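Local coordinates for protein CRISPR-associated endoribonuclease Cas6 1 (Methanocaldococcus jannaschii DSM 2661, PDB 5YI6) that probably cuts the long transcripts of CRISPR clusters into CRISPR RNAs, as an RNA-binding endoribonuclease of the Cas6 family in antiviral defence, at residues Y25-A28 / S29-N33; M194-K197 / N198-C202. All blocks are in the same frame, centred on the assembly; numbering follows the deposited sequence.

In the fold
Contact 1 comes first along the chain. It is one stretch of helix 23-35, in the N-terminal Cas6 family region. Contact 2 follows much later, in the C-terminal one, where strands 182-195 and 201-213 turn back on each other as a hairpin of the four-stranded antiparallel sheet. Their centres lie about 13 Å apart, and they touch. Tyr25 and Tyr26 of the helix pack against Arg195, and Tyr25 also meets Asn198 at the hairpin end. The pair joins the two halves of the Cas6 chain. The nearest side-chain atoms of Lys197 and Tyr32 are about 8 Å apart. Tyr32 is probably the proton acceptor, as in related Cas6 enzymes, which puts the hairpin end near the likely catalytic site.

Contact 1 (Y25-A28 / S29-N33); sequences YYLA and SAIYN
Ile31 N donates to Leu27 O at 2.9 Å. The neighbouring bonds repeat this i to i+4 step. Ala30 N reaches Tyr26 O and Ser29 N reaches Tyr25 O. Tyr32 N donates to Ala28 O at 3.0 Å. The side chains of Leu27 and Ile31, one turn apart, run alongside each other in the same direction. Leu27 CD1 meets Ile31 CG1 at 4.1 Å. CG1 of Ile31 is anti to its own carbonyl carbon (chi1 -68°), a position that also brings it close to Leu27 O. This is regular alpha helix, the middle of helix 23-35. Its buried face, Leu27 and Ile31, packs on Phe57 and Leu81 of the five-stranded antiparallel sheet. Another side of the helix carries Tyr32, probably the proton acceptor, as in related Cas6 enzymes. Tyr32 CB rests 3.5 Å from Ala28 O, while the ring leads away from the preceding turn and stacks with His36. The nearest side-chain atoms of Tyr32 and Lys53, the likely transition-state stabiliser, are about 7 Å apart. At the start of the stretch, Tyr25 sets CD2 over the centre of the Tyr26 ring, 3.8 Å above its plane.

Contact 2 (M194-K197 / N198-C202); sequences MRIK and NDIYC
Arg195 lays its aliphatic chain across the ring of Tyr201. Arg195 CG stands over one face, nearer the ring's margin than its middle and 4.0 Å from the Tyr201 ring centroid, a CH-pi contact. Farther out, Arg195 CD comes within 3.5 Å of Tyr201 OH. The guanidinium plane is turned 21° from the ring. The Arg195 chain is extended from CG to NE, which carries the guanidinium past the ring to the turn. There Arg195 NE donates to Lys197 O at 3.3 Å. That oxygen lies close to the guanidinium plane, but NE stands above the carbonyl plane. Arg195 NH2 makes a weak bond to Asn198 O at 2.8 Å. Two backbone oxygens of the turn thus help fix the rotation of the guanidinium. Behind these side chains is an antiparallel hairpin. Arg195 and Tyr201 sit directly across from each other as a non-hydrogen-bonded pair, and cross-strand partners put their side chains on the same face. Met194 and Cys202 form the next, hydrogen-bonded pair. Toward the turn a classic beta bulge sets Ile196 and Lys197 opposite Ile200. Ile196 N gives Ile200 O a nearly straight bond of 2.8 Å (177°), and Lys197 N adds a weak one. On the other face of the hairpin, Ile196 CG2 touches Cys202 SG at 3.7 Å. Ile196 CG1 meets Ile200 CG2 at 3.9 Å as the two side chains pass at a slant. Farther out, Phe234 packs on Met194 and Ile196, while Tyr25 of helix 23-35 makes a cation-pi contact with Arg195.

Contact 1 (Y25-A28 / S29-N33)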
ATOM      1  N   TYR A  25       1.478   0.953 -11.269  1.00 18.18           N
ATOM      2  CA  TYR A  25       1.512  -0.379 -11.885  1.00 17.86           C
ATOM      3  C   TYR A  25       2.947  -0.902 -12.029  1.00 20.27           C
ATOM      4  O   TYR A  25       3.242  -2.090 -11.738  1.00 17.30           O
ATOM      5  CB  TYR A  25       0.810  -0.288 -13.232  1.00 21.41           C
ATOM      6  CG  TYR A  25       0.846  -1.539 -14.068  1.00 24.89           C
ATOM      7  CD1 TYR A  25       0.019  -2.604 -13.769  1.00 25.64           C
ATOM      8  CD2 TYR A  25       1.685  -1.635 -15.176  1.00 29.61           C
ATOM      9  CE1 TYR A  25       0.029  -3.750 -14.543  1.00 33.51           C
ATOM     10  CE2 TYR A  25       1.694  -2.774 -15.964  1.00 33.92           C
ATOM     11  CZ  TYR A  25       0.865  -3.833 -15.631  1.00 37.24           C
ATOM     12  OH  TYR A  25       0.839  -4.984 -16.396  1.00 41.55           O
ATOM     13  N   TYR A  26       3.865  -0.020 -12.454  1.00 17.23           N
ATOM     14  CA  TYR A  26       5.275  -0.398 -12.610  1.00 16.70           C
ATOM     15  C   TYR A  26       5.975  -0.558 -11.277  1.00 14.71           C
ATOM     16  O   TYR A  26       6.869  -1.412 -11.138  1.00 16.45           O
ATOM     17  CB  TYR A  26       5.995   0.651 -13.467  1.00 18.54           C
ATOM     18  CG  TYR A  26       5.268   0.778 -14.770  1.00 21.56           C
ATOM     19  CD1 TYR A  26       5.470  -0.151 -15.776  1.00 25.18           C
ATOM     20  CD2 TYR A  26       4.344   1.801 -14.986  1.00 22.72           C
ATOM     21  CE1 TYR A  26       4.783  -0.067 -16.975  1.00 31.00           C
ATOM     22  CE2 TYR A  26       3.648   1.895 -16.197  1.00 31.36           C
ATOM     23  CZ  TYR A  26       3.881   0.956 -17.178  1.00 32.08           C
ATOM     24  OH  TYR A  26       3.206   1.027 -18.370  1.00 35.09           O
ATOM     25  N   LEU A  27       5.584   0.252 -10.291  1.00 19.04           N
ATOM     26  CA  LEU A  27       6.110   0.094  -8.943  1.00 15.21           C
ATOM     27  C   LEU A  27       5.729  -1.272  -8.382  1.00 16.37           C
ATOM     28  O   LEU A  27       6.570  -2.001  -7.847  1.00 16.12           O
ATOM     29  CB  LEU A  27       5.549   1.227  -8.058  1.00 13.20           C
ATOM     30  CG  LEU A  27       5.781   1.083  -6.551  1.00 13.87           C
ATOM     31  CD1 LEU A  27       7.316   1.138  -6.196  1.00 14.02           C
ATOM     32  CD2 LEU A  27       5.025   2.195  -5.792  1.00 14.09           C
ATOM     33  N   ALA A  28       4.454  -1.641  -8.531  1.00 15.05           N
ATOM     34  CA  ALA A  28       3.970  -2.923  -8.019  1.00 16.83           C
ATOM     35  C   ALA A  28       4.724  -4.061  -8.662  1.00 15.08           C
ATOM     36  O   ALA A  28       5.116  -5.012  -7.982  1.00 17.64           O
ATOM     37  CB  ALA A  28       2.456  -3.090  -8.310  1.00 15.70           C
ATOM     38  N   SER A  29       4.916  -3.987  -9.991  1.00 16.97           N
ATOM     39  CA  SER A  29       5.718  -5.001 -10.679  1.00 18.42           C
ATOM     40  C   SER A  29       7.149  -5.052 -10.127  1.00 20.76           C
ATOM     41  O   SER A  29       7.712  -6.134  -9.926  1.00 17.65           O
ATOM     42  CB  SER A  29       5.733  -4.699 -12.190  1.00 22.14           C
ATOM     43  OG  SER A  29       6.596  -5.582 -12.868  1.00 36.03           O
ATOM     44  N   ALA A  30       7.760  -3.894  -9.886  1.00 18.85           N
ATOM     45  CA  ALA A  30       9.138  -3.884  -9.380  1.00 17.87           C
ATOM     46  C   ALA A  30       9.228  -4.526  -8.000  1.00 14.26           C
ATOM     47  O   ALA A  30      10.159  -5.292  -7.714  1.00 17.99           O
ATOM     48  CB  ALA A  30       9.665  -2.445  -9.325  1.00 20.18           C
ATOM     49  N   ILE A  31       8.260  -4.228  -7.135  1.00 14.50           N
ATOM     50  CA  ILE A  31       8.287  -4.799  -5.783  1.00 13.70           C
ATOM     51  C   ILE A  31       8.093  -6.309  -5.856  1.00 14.34           C
ATOM     52  O   ILE A  31       8.811  -7.083  -5.196  1.00 15.65           O
ATOM     53  CB  ILE A  31       7.226  -4.126  -4.894  1.00 15.97           C
ATOM     54  CG1 ILE A  31       7.600  -2.646  -4.609  1.00 16.33           C
ATOM     55  CG2 ILE A  31       7.002  -4.943  -3.600  1.00 17.94           C
ATOM     56  CD1 ILE A  31       8.944  -2.477  -3.902  1.00 19.84           C
ATOM     57  N   TYR A  32       7.095  -6.745  -6.643  1.00 16.02           N
ATOM     58  CA  TYR A  32       6.900  -8.183  -6.841  1.00 20.35           C
ATOM     59  C   TYR A  32       8.196  -8.849  -7.313  1.00 18.57           C
ATOM     60  O   TYR A  32       8.605  -9.900  -6.794  1.00 14.91           O
ATOM     61  CB  TYR A  32       5.770  -8.406  -7.843  1.00 19.29           C
ATOM     62  CG  TYR A  32       5.514  -9.883  -8.108  1.00 19.58           C
ATOM     63  CD1 TYR A  32       4.538 -10.575  -7.393  1.00 22.07           C
ATOM     64  CD2 TYR A  32       6.281 -10.583  -9.032  1.00 23.72           C
ATOM     65  CE1 TYR A  32       4.311 -11.959  -7.617  1.00 25.81           C
ATOM     66  CE2 TYR A  32       6.074 -11.957  -9.246  1.00 26.25           C
ATOM     67  CZ  TYR A  32       5.080 -12.621  -8.545  1.00 28.65           C
ATOM     68  OH  TYR A  32       4.891 -13.974  -8.760  1.00 33.52           O
ATOM     69  N   ASN A  33       8.863  -8.243  -8.308  1.00 14.96           N
ATOM     70  CA  ASN A  33      10.057  -8.847  -8.871  1.00 17.23           C
ATOM     71  C   ASN A  33      11.189  -8.915  -7.866  1.00 18.72           C
ATOM     72  O   ASN A  33      11.946  -9.890  -7.894  1.00 19.58           O
ATOM     73  CB  ASN A  33      10.499  -8.101 -10.155  1.00 16.97           C
ATOM     74  CG  ASN A  33       9.488  -8.287 -11.303  1.00 25.84           C
ATOM     75  OD1 ASN A  33       8.618  -9.158 -11.234  1.00 25.87           O
ATOM     76  ND2 ASN A  33       9.572  -7.437 -12.330  1.00 29.89           N
TER

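Contact 2 (M194-K197 / N198-C202)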
ATOM      1  N   MET A 194      -6.817   2.938 -11.818  1.00 19.10           N
ATOM      2  CA  MET A 194      -5.540   2.285 -11.539  1.00 25.05           C
ATOM      3  C   MET A 194      -5.464   1.016 -12.358  1.00 26.15           C
ATOM      4  O   MET A 194      -6.389   0.199 -12.310  1.00 25.46           O
ATOM      5  CB  MET A 194      -5.366   1.930 -10.040  1.00 22.51           C
ATOM      6  CG  MET A 194      -5.655   3.080  -9.059  1.00 27.42           C
ATOM      7  SD  MET A 194      -4.316   4.280  -9.080  1.00 24.32           S
ATOM      8  CE  MET A 194      -2.952   3.430  -8.275  1.00 18.34           C
ATOM      9  N   ARG A 195      -4.374   0.856 -13.108  1.00 21.96           N
ATOM     10  CA  ARG A 195      -4.138  -0.386 -13.827  1.00 19.30           C
ATOM     11  C   ARG A 195      -3.734  -1.497 -12.861  1.00 21.23           C
ATOM     12  O   ARG A 195      -2.874  -1.297 -12.000  1.00 22.91           O
ATOM     13  CB  ARG A 195      -3.041  -0.173 -14.867  1.00 25.79           C
ATOM     14  CG  ARG A 195      -2.832  -1.321 -15.810  1.00 25.26           C
ATOM     15  CD  ARG A 195      -1.781  -0.939 -16.855  1.00 24.91           C
ATOM     16  NE  ARG A 195      -1.509  -2.064 -17.736  1.00 26.57           N
ATOM     17  CZ  ARG A 195      -0.568  -2.071 -18.674  1.00 38.14           C
ATOM     18  NH1 ARG A 195       0.204  -1.005 -18.854  1.00 37.97           N
ATOM     19  NH2 ARG A 195      -0.403  -3.148 -19.433  1.00 38.76           N
ATOM     20  N   ILE A 196      -4.346  -2.676 -12.993  1.00 19.83           N
ATOM     21  CA  ILE A 196      -4.020  -3.794 -12.108  1.00 22.75           C
ATOM     22  C   ILE A 196      -3.581  -5.032 -12.858  1.00 32.87           C
ATOM     23  O   ILE A 196      -3.019  -5.942 -12.237  1.00 47.87           O
ATOM     24  CB  ILE A 196      -5.159  -4.134 -11.139  1.00 24.50           C
ATOM     25  CG1 ILE A 196      -6.492  -4.260 -11.891  1.00 30.94           C
ATOM     26  CG2 ILE A 196      -5.238  -3.079 -10.051  1.00 25.65           C
ATOM     27  CD1 ILE A 196      -7.663  -4.599 -10.978  1.00 36.55           C
ATOM     28  N   LYS A 197      -3.790  -5.094 -14.159  1.00 33.23           N
ATOM     29  CA  LYS A 197      -3.384  -6.223 -14.983  1.00 51.24           C
ATOM     30  C   LYS A 197      -3.101  -5.646 -16.353  1.00 57.83           C
ATOM     31  O   LYS A 197      -3.379  -4.474 -16.613  1.00 57.54           O
ATOM     32  CB  LYS A 197      -4.442  -7.339 -15.039  1.00 46.90           C
ATOM     33  CG  LYS A 197      -4.500  -8.169 -13.764  1.00 60.75           C
ATOM     34  CD  LYS A 197      -3.115  -8.720 -13.399  1.00 66.46           C
ATOM     35  CE  LYS A 197      -3.163  -9.665 -12.196  1.00 71.93           C
ATOM     36  NZ  LYS A 197      -1.796  -9.997 -11.690  1.00 76.17           N
ATOM     37  N   ASN A 198      -2.429  -6.428 -17.189  1.00 61.98           N
ATOM     38  CA  ASN A 198      -2.060  -5.936 -18.509  1.00 66.69           C
ATOM     39  C   ASN A 198      -3.223  -5.191 -19.153  1.00 58.47           C
ATOM     40  O   ASN A 198      -3.008  -4.214 -19.878  1.00 57.38           O
ATOM     41  CB  ASN A 198      -1.599  -7.079 -19.416  1.00 76.73           C
ATOM     42  CG  ASN A 198      -0.484  -7.898 -18.792  1.00 86.43           C
ATOM     43  OD1 ASN A 198      -0.618  -9.109 -18.601  1.00 90.98           O
ATOM     44  ND2 ASN A 198       0.623  -7.237 -18.460  1.00 86.33           N
ATOM     45  N   ASP A 199      -4.463  -5.623 -18.904  1.00 43.99           N
ATOM     46  CA  ASP A 199      -5.565  -4.924 -19.536  1.00 56.78           C
ATOM     47  C   ASP A 199      -6.693  -4.514 -18.601  1.00 47.25           C
ATOM     48  O   ASP A 199      -7.732  -4.063 -19.095  1.00 52.76           O
ATOM     49  CB  ASP A 199      -6.161  -5.808 -20.629  1.00 81.58           C
ATOM     50  CG  ASP A 199      -5.112  -6.335 -21.564  1.00101.16           C
ATOM     51  OD1 ASP A 199      -4.167  -5.583 -21.875  1.00107.61           O
ATOM     52  OD2 ASP A 199      -5.222  -7.507 -21.970  1.00106.87           O
ATOM     53  N   ILE A 200      -6.559  -4.655 -17.287  1.00 30.76           N
ATOM     54  CA  ILE A 200      -7.677  -4.350 -16.399  1.00 26.21           C
ATOM     55  C   ILE A 200      -7.384  -3.073 -15.626  1.00 27.34           C
ATOM     56  O   ILE A 200      -6.334  -2.949 -14.969  1.00 28.41           O
ATOM     57  CB  ILE A 200      -8.004  -5.516 -15.453  1.00 33.39           C
ATOM     58  CG1 ILE A 200      -8.366  -6.764 -16.277  1.00 42.15           C
ATOM     59  CG2 ILE A 200      -9.179  -5.121 -14.562  1.00 30.31           C
ATOM     60  CD1 ILE A 200      -8.482  -8.044 -15.460  1.00 41.57           C
ATOM     61  N   TYR A 201      -8.316  -2.138 -15.690  1.00 24.71           N
ATOM     62  CA  TYR A 201      -8.254  -0.925 -14.898  1.00 30.24           C
ATOM     63  C   TYR A 201      -9.398  -0.944 -13.890  1.00 35.43           C
ATOM     64  O   TYR A 201     -10.519  -1.356 -14.208  1.00 32.46           O
ATOM     65  CB  TYR A 201      -8.331   0.302 -15.789  1.00 26.84           C
ATOM     66  CG  TYR A 201      -7.128   0.409 -16.704  1.00 26.81           C
ATOM     67  CD1 TYR A 201      -6.104   1.326 -16.454  1.00 31.16           C
ATOM     68  CD2 TYR A 201      -6.989  -0.465 -17.793  1.00 26.54           C
ATOM     69  CE1 TYR A 201      -4.990   1.400 -17.307  1.00 33.11           C
ATOM     70  CE2 TYR A 201      -5.897  -0.405 -18.632  1.00 34.47           C
ATOM     71  CZ  TYR A 201      -4.898   0.524 -18.391  1.00 35.15           C
ATOM     72  OH  TYR A 201      -3.811   0.566 -19.243  1.00 44.05           O
ATOM     73  N   CYS A 202      -9.121  -0.512 -12.679  1.00 24.38           N
ATOM     74  CA  CYS A 202     -10.141  -0.476 -11.652  1.00 22.57           C
ATOM     75  C   CYS A 202     -10.297   0.946 -11.145  1.00 25.50           C
ATOM     76  O   CYS A 202      -9.469   1.816 -11.411  1.00 30.94           O
ATOM     77  CB  CYS A 202      -9.793  -1.445 -10.517  1.00 26.47           C
ATOM     78  SG  CYS A 202      -8.243  -1.020  -9.656  1.00 32.04           S
TER